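Local coordinates for protein angiotensin-converting enzyme (Anopheles gambiae, PDB 6S1Y) that probably acts as a zinc-dependent peptidase of the angiotensin-converting enzyme family, holding a gamma-polyglutamate fragment at its metal in this crystal form, at residues A[351-356]-A[393-398]; A[383-388]-A[495-500]; A[501-506]-A[565-570]; A[543-548]-A[555-560]. One frame throughout, in Å; residues are numbered along the deposited sequence.

Contact 1: residues A[351-356]-A[393-398]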
# COMPACT_ATOMS: atom_id res chain seq x y z
N GLU A 351 -3.00 1.13 13.53
CA GLU A 351 -1.54 1.14 13.48
C GLU A 351 -0.96 -0.25 13.77
O GLU A 351 0.09 -0.61 13.23
CB GLU A 351 -1.00 2.17 14.48
CG GLU A 351 -1.25 3.64 14.11
CD GLU A 351 -0.13 4.26 13.29
OE1 GLU A 351 -0.29 5.40 12.80
OE2 GLU A 351 0.92 3.61 13.11
N PHE A 352 -1.61 -1.03 14.62
CA PHE A 352 -1.18 -2.41 14.84
C PHE A 352 -1.10 -3.19 13.54
O PHE A 352 -0.17 -3.97 13.34
CB PHE A 352 -2.13 -3.10 15.83
CG PHE A 352 -1.54 -4.29 16.54
CD1 PHE A 352 -0.19 -4.34 16.87
CD2 PHE A 352 -2.35 -5.34 16.92
CE1 PHE A 352 0.35 -5.44 17.56
CE2 PHE A 352 -1.82 -6.45 17.60
CZ PHE A 352 -0.47 -6.49 17.93
N PHE A 353 -2.09 -3.00 12.63
CA PHE A 353 -2.04 -3.66 11.33
C PHE A 353 -0.95 -3.08 10.44
O PHE A 353 -0.31 -3.81 9.67
CB PHE A 353 -3.41 -3.58 10.60
CG PHE A 353 -4.49 -4.32 11.31
CD1 PHE A 353 -4.29 -5.65 11.70
CD2 PHE A 353 -5.68 -3.69 11.65
CE1 PHE A 353 -5.27 -6.32 12.40
CE2 PHE A 353 -6.66 -4.37 12.34
CZ PHE A 353 -6.46 -5.68 12.72
N VAL A 354 -0.75 -1.75 10.48
CA VAL A 354 0.37 -1.18 9.74
C VAL A 354 1.68 -1.83 10.19
O VAL A 354 2.53 -2.18 9.37
CB VAL A 354 0.41 0.35 9.89
CG1 VAL A 354 1.68 0.90 9.29
CG2 VAL A 354 -0.81 1.00 9.20
N VAL A 355 1.85 -2.02 11.51
CA VAL A 355 3.04 -2.68 12.03
C VAL A 355 3.28 -3.98 11.29
O VAL A 355 4.37 -4.22 10.74
CB VAL A 355 2.92 -2.89 13.55
CG1 VAL A 355 3.98 -3.83 14.08
CG2 VAL A 355 3.02 -1.54 14.27
N HIS A 356 2.25 -4.82 11.21
CA HIS A 356 2.38 -6.10 10.52
C HIS A 356 2.67 -5.91 9.03
O HIS A 356 3.50 -6.63 8.47
CB HIS A 356 1.11 -6.92 10.71
CG HIS A 356 0.96 -7.48 12.08
ND1 HIS A 356 0.47 -6.75 13.13
CD2 HIS A 356 1.27 -8.70 12.58
CE1 HIS A 356 0.47 -7.49 14.22
NE2 HIS A 356 0.95 -8.68 13.91
N LEU A 393 -4.61 -10.57 8.29
CA LEU A 393 -5.87 -11.31 8.17
C LEU A 393 -6.07 -12.27 9.34
O LEU A 393 -7.18 -12.40 9.86
CB LEU A 393 -5.94 -12.06 6.84
CG LEU A 393 -6.25 -11.18 5.62
CD1 LEU A 393 -6.15 -11.96 4.31
CD2 LEU A 393 -7.63 -10.58 5.72
N SER A 394 -5.02 -12.98 9.77
CA SER A 394 -5.15 -13.86 10.93
C SER A 394 -5.31 -13.06 12.21
O SER A 394 -6.16 -13.38 13.05
CB SER A 394 -3.93 -14.80 11.05
OG SER A 394 -3.95 -15.84 10.08
N VAL A 395 -4.49 -12.00 12.37
CA VAL A 395 -4.52 -11.21 13.59
C VAL A 395 -5.88 -10.58 13.81
O VAL A 395 -6.27 -10.30 14.95
CB VAL A 395 -3.44 -10.10 13.54
CG1 VAL A 395 -3.67 -9.14 14.68
CG2 VAL A 395 -2.06 -10.69 13.63
N SER A 396 -6.63 -10.33 12.73
CA SER A 396 -7.88 -9.62 12.86
C SER A 396 -9.00 -10.50 13.39
O SER A 396 -10.00 -9.97 13.89
CB SER A 396 -8.27 -9.01 11.52
OG SER A 396 -8.67 -10.00 10.59
N THR A 397 -8.85 -11.82 13.32
CA THR A 397 -9.92 -12.71 13.73
C THR A 397 -10.20 -12.58 15.23
O THR A 397 -9.29 -12.33 16.02
CB THR A 397 -9.57 -14.16 13.44
OG1 THR A 397 -8.41 -14.52 14.19
CG2 THR A 397 -9.33 -14.37 11.96
N PRO A 398 -11.47 -12.73 15.63
CA PRO A 398 -11.76 -12.85 17.06
C PRO A 398 -10.94 -13.94 17.74
O PRO A 398 -10.46 -13.74 18.86
CB PRO A 398 -13.26 -13.15 17.08
CG PRO A 398 -13.78 -12.56 15.84
CD PRO A 398 -12.69 -12.77 14.81
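Phe353 and Val395 mark the closest backbone approach between 351-356, a run of unbroken helix, and 393-398, where a helix gives way to a turn; their CA atoms are 8.3 Å apart, so the gap is bridged mainly by side chains. Val395 divides its two methyls among three rings. Val395 CG1, anti to its own backbone N (chi1 169°), lies 4.0 Å from CE1 of Phe353 and also reaches the Phe352 ring, more distantly. Val395 CG2 meets the imidazole tip to tip, 3.6 Å from His356 NE2. Phe353 and Val395 run alongside in opposite senses, and CZ of Phe353 continues to CB of Ser396, 4.0 Å away. The imidazole is fixed from within its own helix: His356 ND1 donates to Phe352 O at 2.9 Å, nearly straight at 166° and in the ring plane, while CE1 stands over the centre of one face of the Phe352 ring. In the turn, Ser396 OG bonds to Leu393 O, and Thr397 OG1 joins Thr397 N on Ser394 O. The contact pairs the two helices of the zinc site, 349-368 with His357 and His361 just beyond His356, and 381-395 with Glu385. Helix 286-299 packs on both, Met289 and Met292 against Phe352 and Phe296 against Val395, while helix 495-514 meets Leu393 and Ser394.

Contact 2: residues A[383-388]-A[495-500]. With ZN (zinc ion), chain G; KSN ((2~{S})-2-[[(4~{S})-4-azanyl-5-oxidanyl-5-oxidanylidene-pentanoyl]amino]pentanedioic acid), chain H.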
# COMPACT_ATOMS: atom_id res chain seq x y z
N PHE A 383 3.47 -9.00 -4.46
CA PHE A 383 3.92 -9.95 -3.45
C PHE A 383 4.47 -9.23 -2.22
O PHE A 383 4.18 -9.62 -1.09
CB PHE A 383 4.99 -10.88 -4.01
CG PHE A 383 4.46 -12.01 -4.83
CD1 PHE A 383 3.68 -11.77 -5.93
CD2 PHE A 383 4.80 -13.32 -4.51
CE1 PHE A 383 3.21 -12.81 -6.70
CE2 PHE A 383 4.35 -14.36 -5.28
CZ PHE A 383 3.55 -14.11 -6.38
N HIS A 384 5.26 -8.18 -2.43
CA HIS A 384 5.85 -7.48 -1.29
C HIS A 384 4.79 -6.87 -0.38
O HIS A 384 4.90 -6.92 0.85
CB HIS A 384 6.79 -6.40 -1.77
CG HIS A 384 8.17 -6.54 -1.24
ND1 HIS A 384 8.47 -6.38 0.10
CD2 HIS A 384 9.34 -6.86 -1.85
CE1 HIS A 384 9.76 -6.57 0.29
NE2 HIS A 384 10.31 -6.86 -0.88
N GLU A 385 3.75 -6.26 -0.99
CA GLU A 385 2.70 -5.64 -0.20
C GLU A 385 1.79 -6.67 0.46
O GLU A 385 1.16 -6.37 1.47
CB GLU A 385 1.89 -4.70 -1.10
CG GLU A 385 2.74 -3.68 -1.84
CD GLU A 385 3.55 -2.83 -0.88
OE1 GLU A 385 3.13 -2.70 0.29
OE2 GLU A 385 4.60 -2.32 -1.30
N ALA A 386 1.73 -7.88 -0.07
CA ALA A 386 0.81 -8.89 0.45
C ALA A 386 1.28 -9.55 1.74
O ALA A 386 0.45 -10.01 2.53
CB ALA A 386 0.58 -9.97 -0.61
N VAL A 387 2.59 -9.60 1.99
CA VAL A 387 3.11 -10.52 3.00
C VAL A 387 2.55 -10.18 4.39
O VAL A 387 2.00 -11.05 5.07
CB VAL A 387 4.65 -10.50 3.03
CG1 VAL A 387 5.14 -11.32 4.21
CG2 VAL A 387 5.22 -11.01 1.72
N GLY A 388 2.77 -8.95 4.85
CA GLY A 388 2.29 -8.58 6.16
C GLY A 388 0.78 -8.60 6.26
O GLY A 388 0.22 -8.90 7.32
N LEU A 495 -0.42 0.28 -8.08
CA LEU A 495 -1.07 -0.98 -8.44
C LEU A 495 -0.57 -2.14 -7.58
O LEU A 495 -1.30 -3.12 -7.39
CB LEU A 495 -0.85 -1.29 -9.93
CG LEU A 495 -1.73 -2.45 -10.41
CD1 LEU A 495 -3.12 -1.95 -10.73
CD2 LEU A 495 -1.12 -3.15 -11.60
N ARG A 496 0.65 -2.05 -7.06
CA ARG A 496 1.13 -3.06 -6.10
C ARG A 496 0.08 -3.36 -5.02
O ARG A 496 -0.07 -4.52 -4.60
CB ARG A 496 2.42 -2.59 -5.43
CG ARG A 496 2.33 -1.22 -4.76
CD ARG A 496 3.70 -0.70 -4.32
NE ARG A 496 4.60 -0.45 -5.45
CZ ARG A 496 5.88 -0.09 -5.31
NH1 ARG A 496 6.38 0.07 -4.10
NH2 ARG A 496 6.66 0.11 -6.38
N TYR A 497 -0.64 -2.33 -4.55
CA TYR A 497 -1.58 -2.55 -3.45
C TYR A 497 -2.87 -3.19 -3.95
O TYR A 497 -3.45 -4.04 -3.27
CB TYR A 497 -1.85 -1.24 -2.71
CG TYR A 497 -0.59 -0.55 -2.19
CD1 TYR A 497 0.02 -0.97 -1.00
CD2 TYR A 497 -0.02 0.50 -2.88
CE1 TYR A 497 1.17 -0.35 -0.53
CE2 TYR A 497 1.14 1.12 -2.43
CZ TYR A 497 1.72 0.69 -1.25
OH TYR A 497 2.85 1.32 -0.79
N PHE A 498 -3.31 -2.86 -5.16
CA PHE A 498 -4.43 -3.56 -5.76
C PHE A 498 -4.13 -5.05 -5.90
O PHE A 498 -4.92 -5.91 -5.50
CB PHE A 498 -4.76 -2.94 -7.13
CG PHE A 498 -5.95 -3.56 -7.80
CD1 PHE A 498 -5.84 -4.75 -8.51
CD2 PHE A 498 -7.20 -2.96 -7.71
CE1 PHE A 498 -6.95 -5.32 -9.12
CE2 PHE A 498 -8.31 -3.52 -8.32
CZ PHE A 498 -8.18 -4.71 -9.02
N VAL A 499 -2.97 -5.37 -6.47
CA VAL A 499 -2.60 -6.77 -6.64
C VAL A 499 -2.51 -7.46 -5.28
O VAL A 499 -3.05 -8.56 -5.09
CB VAL A 499 -1.27 -6.87 -7.42
CG1 VAL A 499 -0.80 -8.29 -7.54
CG2 VAL A 499 -1.45 -6.29 -8.79
N SER A 500 -1.86 -6.81 -4.32
CA SER A 500 -1.79 -7.36 -2.97
C SER A 500 -3.16 -7.69 -2.40
O SER A 500 -3.35 -8.74 -1.78
CB SER A 500 -1.11 -6.36 -2.04
OG SER A 500 -1.26 -6.79 -0.70
ZN ZN G . 3.98 -1.82 1.79
C10 KSN H . 7.50 3.45 0.23
C13 KSN H . 4.37 0.64 2.20
C17 KSN H . -1.53 3.46 2.15
C02 KSN H . -1.23 1.99 2.45
C03 KSN H . 0.24 1.57 2.38
C04 KSN H . 1.28 2.68 2.51
C05 KSN H . 2.26 2.54 3.70
C07 KSN H . 4.34 2.18 2.21
C08 KSN H . 5.70 2.82 2.01
C09 KSN H . 6.28 2.58 0.60
N01 KSN H . -1.98 1.11 1.54
N06 KSN H . 3.71 2.36 3.52
O11 KSN H . 7.74 4.51 0.88
O12 KSN H . 8.28 3.12 -0.73
O14 KSN H . 4.62 0.04 3.29
O15 KSN H . 4.11 -0.03 1.18
O16 KSN H . 1.83 2.65 4.81
O18 KSN H . -1.46 4.28 3.10
O19 KSN H . -1.85 3.90 1.01
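Glu385 reaches from helix 383-388 across Arg496, Tyr497 and Ser500 of helix 495-500, the two axes crossing at -52° and approaching to 7.8 Å. Its chain bends at chi2, and the carboxylate binds the zinc ion through OE1 at 1.9 Å. Glu385 OE1 lies 3.2 Å from CE1 of Tyr497, whose ring is turned about midway between parallel and perpendicular to the carboxylate. Tyr497 OH donates to O15 of the bound diglutamate, 2.7 Å away, with O15 at the ring edge and in its plane; O15 also binds the zinc, so one ligand oxygen joins the metal to the phenol. Arg496 packs CB and CG against CG of Glu385 and lays its CG over one face of the Tyr497 ring. Its guanidinium forms no salt bridge here, NH1 being 4.1 Å from Glu385 OE2; NE instead pairs with Glu493. At the base of the Glu385 side chain, CB of Ser500 packs on CB of Glu385. Ser500 OG, anti to its backbone N (chi1 170°), comes 3.2 Å from CA of Ala386. His357 and His361 complete the protein ligands of the zinc. With Glu385 supplied by a later helix, this is the HExxH-plus-glutamate arrangement of gluzincin metallopeptidases, to which the angiotensin-converting enzymes belong.

Contact 3: residues A[501-506]-A[565-570]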
# COMPACT_ATOMS: atom_id res chain seq x y z
N TYR A 501 -4.12 -6.78 -2.54
CA TYR A 501 -5.42 -6.99 -1.91
C TYR A 501 -6.19 -8.13 -2.57
O TYR A 501 -7.02 -8.76 -1.91
CB TYR A 501 -6.22 -5.69 -1.91
CG TYR A 501 -5.99 -4.89 -0.64
CD1 TYR A 501 -4.72 -4.40 -0.33
CD2 TYR A 501 -7.02 -4.67 0.26
CE1 TYR A 501 -4.49 -3.70 0.84
CE2 TYR A 501 -6.78 -3.95 1.45
CZ TYR A 501 -5.51 -3.49 1.73
OH TYR A 501 -5.27 -2.79 2.88
N VAL A 502 -5.88 -8.47 -3.82
CA VAL A 502 -6.41 -9.69 -4.41
C VAL A 502 -5.63 -10.93 -3.95
O VAL A 502 -6.19 -11.86 -3.37
CB VAL A 502 -6.39 -9.60 -5.95
CG1 VAL A 502 -6.92 -10.91 -6.55
CG2 VAL A 502 -7.18 -8.40 -6.44
N ILE A 503 -4.32 -10.96 -4.21
CA ILE A 503 -3.58 -12.21 -4.01
C ILE A 503 -3.42 -12.54 -2.54
O ILE A 503 -3.28 -13.71 -2.18
CB ILE A 503 -2.19 -12.21 -4.68
CG1 ILE A 503 -1.24 -11.24 -3.98
CG2 ILE A 503 -2.32 -11.87 -6.14
CD1 ILE A 503 0.10 -11.12 -4.67
N GLN A 504 -3.43 -11.53 -1.66
CA GLN A 504 -3.27 -11.86 -0.26
C GLN A 504 -4.36 -12.83 0.21
O GLN A 504 -4.14 -13.59 1.17
CB GLN A 504 -3.25 -10.61 0.62
CG GLN A 504 -4.59 -9.91 0.82
CD GLN A 504 -4.43 -8.61 1.64
OE1 GLN A 504 -5.00 -8.47 2.71
NE2 GLN A 504 -3.66 -7.67 1.12
N PHE A 505 -5.53 -12.82 -0.42
CA PHE A 505 -6.55 -13.78 -0.00
C PHE A 505 -6.28 -15.17 -0.58
O PHE A 505 -6.65 -16.18 0.02
CB PHE A 505 -7.96 -13.27 -0.38
CG PHE A 505 -8.37 -12.04 0.40
CD1 PHE A 505 -8.06 -10.76 -0.06
CD2 PHE A 505 -9.04 -12.17 1.60
CE1 PHE A 505 -8.42 -9.64 0.68
CE2 PHE A 505 -9.39 -11.04 2.34
CZ PHE A 505 -9.08 -9.79 1.88
N GLN A 506 -5.61 -15.23 -1.74
CA GLN A 506 -5.11 -16.51 -2.24
C GLN A 506 -4.05 -17.08 -1.32
O GLN A 506 -4.08 -18.26 -0.98
CB GLN A 506 -4.58 -16.32 -3.66
CG GLN A 506 -5.63 -15.85 -4.65
CD GLN A 506 -5.12 -15.68 -6.04
OE1 GLN A 506 -4.90 -14.56 -6.51
NE2 GLN A 506 -4.93 -16.79 -6.73
N ARG A 565 -1.20 -20.66 -10.44
CA ARG A 565 -0.23 -19.83 -11.13
C ARG A 565 -0.83 -18.52 -11.62
O ARG A 565 -0.19 -17.81 -12.39
CB ARG A 565 0.36 -20.62 -12.31
CG ARG A 565 0.95 -21.97 -11.88
CD ARG A 565 1.43 -22.79 -13.06
NE ARG A 565 2.10 -21.98 -14.06
CZ ARG A 565 3.38 -21.61 -13.99
NH1 ARG A 565 4.14 -21.97 -12.96
NH2 ARG A 565 3.90 -20.87 -14.96
N LYS A 566 -2.03 -18.16 -11.17
CA LYS A 566 -2.63 -16.91 -11.61
C LYS A 566 -3.28 -16.16 -10.45
O LYS A 566 -3.74 -16.76 -9.47
CB LYS A 566 -3.64 -17.16 -12.74
CG LYS A 566 -2.95 -17.44 -14.08
CD LYS A 566 -3.92 -17.68 -15.23
CE LYS A 566 -3.25 -17.44 -16.60
NZ LYS A 566 -2.98 -15.98 -16.89
N MET A 567 -3.25 -14.84 -10.56
CA MET A 567 -4.07 -13.99 -9.70
C MET A 567 -5.55 -14.25 -10.00
O MET A 567 -5.96 -14.31 -11.16
CB MET A 567 -3.73 -12.53 -9.95
CG MET A 567 -4.67 -11.51 -9.35
SD MET A 567 -4.05 -9.82 -9.62
CE MET A 567 -4.78 -9.42 -11.23
N SER A 568 -6.33 -14.44 -8.94
CA SER A 568 -7.74 -14.73 -9.09
C SER A 568 -8.49 -14.11 -7.93
O SER A 568 -8.03 -14.17 -6.79
CB SER A 568 -8.02 -16.23 -9.12
OG SER A 568 -9.42 -16.46 -9.11
N ALA A 569 -9.64 -13.50 -8.24
CA ALA A 569 -10.52 -12.93 -7.23
C ALA A 569 -11.40 -13.97 -6.53
O ALA A 569 -12.22 -13.58 -5.70
CB ALA A 569 -11.43 -11.87 -7.85
N ASP A 570 -11.24 -15.26 -6.87
CA ASP A 570 -12.05 -16.31 -6.25
C ASP A 570 -11.95 -16.24 -4.73
O ASP A 570 -12.97 -16.22 -4.03
CB ASP A 570 -11.59 -17.68 -6.78
CG ASP A 570 -12.30 -18.86 -6.13
OD1 ASP A 570 -13.33 -18.67 -5.43
OD2 ASP A 570 -11.82 -20.01 -6.33
O HOH W 1 -8.58 -13.25 -4.28
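Val502 meets the 565-570 segment with one methyl: CG1, anti to the backbone N (chi1 179°), lies 3.6 Å from CG of Met567 and 3.5 Å from Ser568 O, the valine and methionine side chains crossing at about a right angle. Its carbonyl takes part too, because a water donates both to Val502 O and to Ser568 O, linking the two backbones. One residue on, Ile503 brings CG2 to 4.0 Å from Met567 CG, again at about a right angle, so the methionine lies against two successive helix residues while Phe203 and Gln206 of helix 203-233 also touch it. The arrangement joins helix 495-514 to an irregular connection that ends at helix 570-575; there Ser568 makes a capping bond, its OG accepting from Asp570 N at 3.1 Å. Further along, Gln506 supplies the direct polar link. Its chain runs extended beyond CG (chi2 -179°), placing the carboxamide beside the backbone of the connection, where it pairs with two residues at once. NE2 donates to Lys566 O at 3.0 Å, almost straight at 173° and within both the amide and the carbonyl planes. OE1 accepts from Ser568 N at 2.8 Å, this donor standing well above the plane of the carboxamide, which is thereby held at both its oxygen and its nitrogen.

Contact 4: residues A[543-548]-A[555-560]. With NAG (2-acetamido-2-deoxy-beta-D-glucopyranose), chain C.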
# COMPACT_ATOMS: atom_id res chain seq x y z
N LYS A 543 7.93 -19.28 3.72
CA LYS A 543 9.38 -19.09 3.61
C LYS A 543 9.91 -19.43 2.22
O LYS A 543 10.68 -18.67 1.62
CB LYS A 543 10.13 -19.99 4.61
CG LYS A 543 10.13 -19.56 6.04
CD LYS A 543 10.72 -20.68 6.91
CE LYS A 543 12.22 -20.83 6.73
NZ LYS A 543 12.73 -22.02 7.47
N GLU A 544 9.53 -20.61 1.72
CA GLU A 544 10.03 -21.06 0.43
C GLU A 544 9.69 -20.06 -0.67
O GLU A 544 10.54 -19.72 -1.51
CB GLU A 544 9.45 -22.44 0.10
CG GLU A 544 10.19 -23.17 -1.02
CD GLU A 544 9.51 -24.47 -1.46
OE1 GLU A 544 8.96 -25.19 -0.60
OE2 GLU A 544 9.53 -24.78 -2.68
N MET A 545 8.45 -19.57 -0.70
CA MET A 545 8.08 -18.61 -1.74
C MET A 545 8.91 -17.34 -1.61
O MET A 545 9.48 -16.86 -2.60
CB MET A 545 6.58 -18.29 -1.65
CG MET A 545 6.11 -17.29 -2.70
SD MET A 545 4.29 -17.14 -2.76
CE MET A 545 3.95 -16.14 -1.32
N LEU A 546 9.02 -16.79 -0.41
CA LEU A 546 9.72 -15.54 -0.21
C LEU A 546 11.22 -15.67 -0.46
O LEU A 546 11.84 -14.71 -0.91
CB LEU A 546 9.48 -15.02 1.20
CG LEU A 546 8.01 -14.89 1.60
CD1 LEU A 546 7.90 -14.22 2.97
CD2 LEU A 546 7.22 -14.13 0.56
N ALA A 547 11.81 -16.83 -0.15
CA ALA A 547 13.25 -17.00 -0.36
C ALA A 547 13.61 -16.86 -1.83
O ALA A 547 14.75 -16.51 -2.15
CB ALA A 547 13.72 -18.36 0.16
N LEU A 548 12.65 -17.08 -2.74
CA LEU A 548 12.92 -16.93 -4.16
C LEU A 548 13.24 -15.49 -4.55
O LEU A 548 13.89 -15.28 -5.58
CB LEU A 548 11.72 -17.40 -4.98
CG LEU A 548 11.38 -18.89 -4.90
CD1 LEU A 548 10.08 -19.12 -5.66
CD2 LEU A 548 12.52 -19.74 -5.47
N PRO A 555 4.55 -16.26 -11.40
CA PRO A 555 3.63 -17.41 -11.34
C PRO A 555 4.25 -18.61 -10.65
O PRO A 555 3.57 -19.29 -9.87
CB PRO A 555 3.30 -17.69 -12.81
CG PRO A 555 3.53 -16.40 -13.50
CD PRO A 555 4.71 -15.77 -12.79
N ASP A 556 5.54 -18.86 -10.87
CA ASP A 556 6.20 -19.98 -10.19
C ASP A 556 6.32 -19.72 -8.70
O ASP A 556 6.12 -20.63 -7.89
CB ASP A 556 7.58 -20.23 -10.80
CG ASP A 556 7.52 -20.55 -12.29
OD1 ASP A 556 6.71 -21.42 -12.70
OD2 ASP A 556 8.25 -19.90 -13.06
N ALA A 557 6.61 -18.48 -8.31
CA ALA A 557 6.64 -18.17 -6.88
C ALA A 557 5.27 -18.41 -6.24
O ALA A 557 5.18 -18.97 -5.14
CB ALA A 557 7.10 -16.73 -6.67
N MET A 558 4.20 -17.99 -6.92
CA MET A 558 2.87 -18.20 -6.35
C MET A 558 2.55 -19.68 -6.23
O MET A 558 2.11 -20.15 -5.18
CB MET A 558 1.82 -17.51 -7.21
CG MET A 558 0.39 -17.81 -6.74
SD MET A 558 -0.78 -16.84 -7.68
CE MET A 558 -0.82 -15.38 -6.66
N GLU A 559 2.76 -20.44 -7.31
CA GLU A 559 2.49 -21.87 -7.26
C GLU A 559 3.14 -22.54 -6.06
O GLU A 559 2.58 -23.48 -5.50
CB GLU A 559 2.95 -22.54 -8.55
CG GLU A 559 2.70 -24.02 -8.54
CD GLU A 559 2.72 -24.64 -9.91
OE1 GLU A 559 3.49 -24.17 -10.78
OE2 GLU A 559 1.95 -25.61 -10.11
N VAL A 560 4.30 -22.05 -5.63
CA VAL A 560 5.01 -22.67 -4.51
C VAL A 560 4.12 -22.72 -3.28
O VAL A 560 4.17 -23.67 -2.49
CB VAL A 560 6.31 -21.91 -4.23
CG1 VAL A 560 6.82 -22.19 -2.80
CG2 VAL A 560 7.36 -22.26 -5.25
C1 NAG C . 12.42 -24.30 10.45
C2 NAG C . 12.11 -25.80 10.37
C3 NAG C . 13.39 -26.61 10.20
C4 NAG C . 14.22 -26.09 9.03
C5 NAG C . 14.44 -24.59 9.18
C6 NAG C . 15.13 -23.96 7.99
C7 NAG C . 10.12 -26.68 11.53
C8 NAG C . 9.53 -27.06 12.85
N2 NAG C . 11.39 -26.23 11.56
O3 NAG C . 13.03 -27.97 9.96
O4 NAG C . 15.47 -26.78 8.97
O5 NAG C . 13.18 -23.91 9.32
O6 NAG C . 15.29 -22.56 8.17
O7 NAG C . 9.49 -26.78 10.48
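A nearly antiparallel helical hairpin brings Met545 against Ala557, the end of helix 536-547 and helix 554-562 being joined by a short connection; the local axes make 165° and approach to 8.6 Å. Met545 and Ala557 are also where the backbones come nearest, CA to CA 5.4 Å. Met545 CG, anti to its backbone N (chi1 -180°), lies only 3.1 Å from Ala557 O, and SD comes equally near that oxygen before the chain bends at chi3. Val560 sends its two methyls to different neighbours: CG1 packs on the backbone N of Met545, at 3.7 Å, and against the stem of Glu544, while CG2 faces Leu548 CD1. That leucine methyl also rests on Ala557, 3.8 Å from its CA. Phe383 of helix 381-395 packs against Met545, Ala557 and Met558. Away from the interface, Lys543 NZ donates at 2.7 Å to O6 of a glycan N-acetylglucosamine, which Asn540 ND2 also hydrogen-bonds. No hydrogen bond spans the two segments; the hairpin is joined by van der Waals packing of side chains on one another and on backbone. The close approach is consistent with the small side chain of Ala557, whose carbonyl is covered by the CG-SD portion of Met545, and the charged end of Glu544 lies at the exposed border.

Overall arrangement
Contacts 1, 2 and 3 are buried and contact 4 only partly so, with contact 2 nearest the middle of the chain. Helix 381-395 serves contacts 1 and 2, and helix 495-514 serves contacts 2 and 3, so these three form a continuous chain of packing through shared helices. Phe383 and Ala386 of contact 2 touch Ile503 of contact 3, and Phe383 links on to contact 4. Contacts 3 and 4 meet through salt bridges from Arg565 to Asp556 and Glu559. Their chemistry differs: contact 2 is bridged through zinc and ligand, only contact 3 has clear direct hydrogen bonds between its segments, and contacts 1 and 4 are packing.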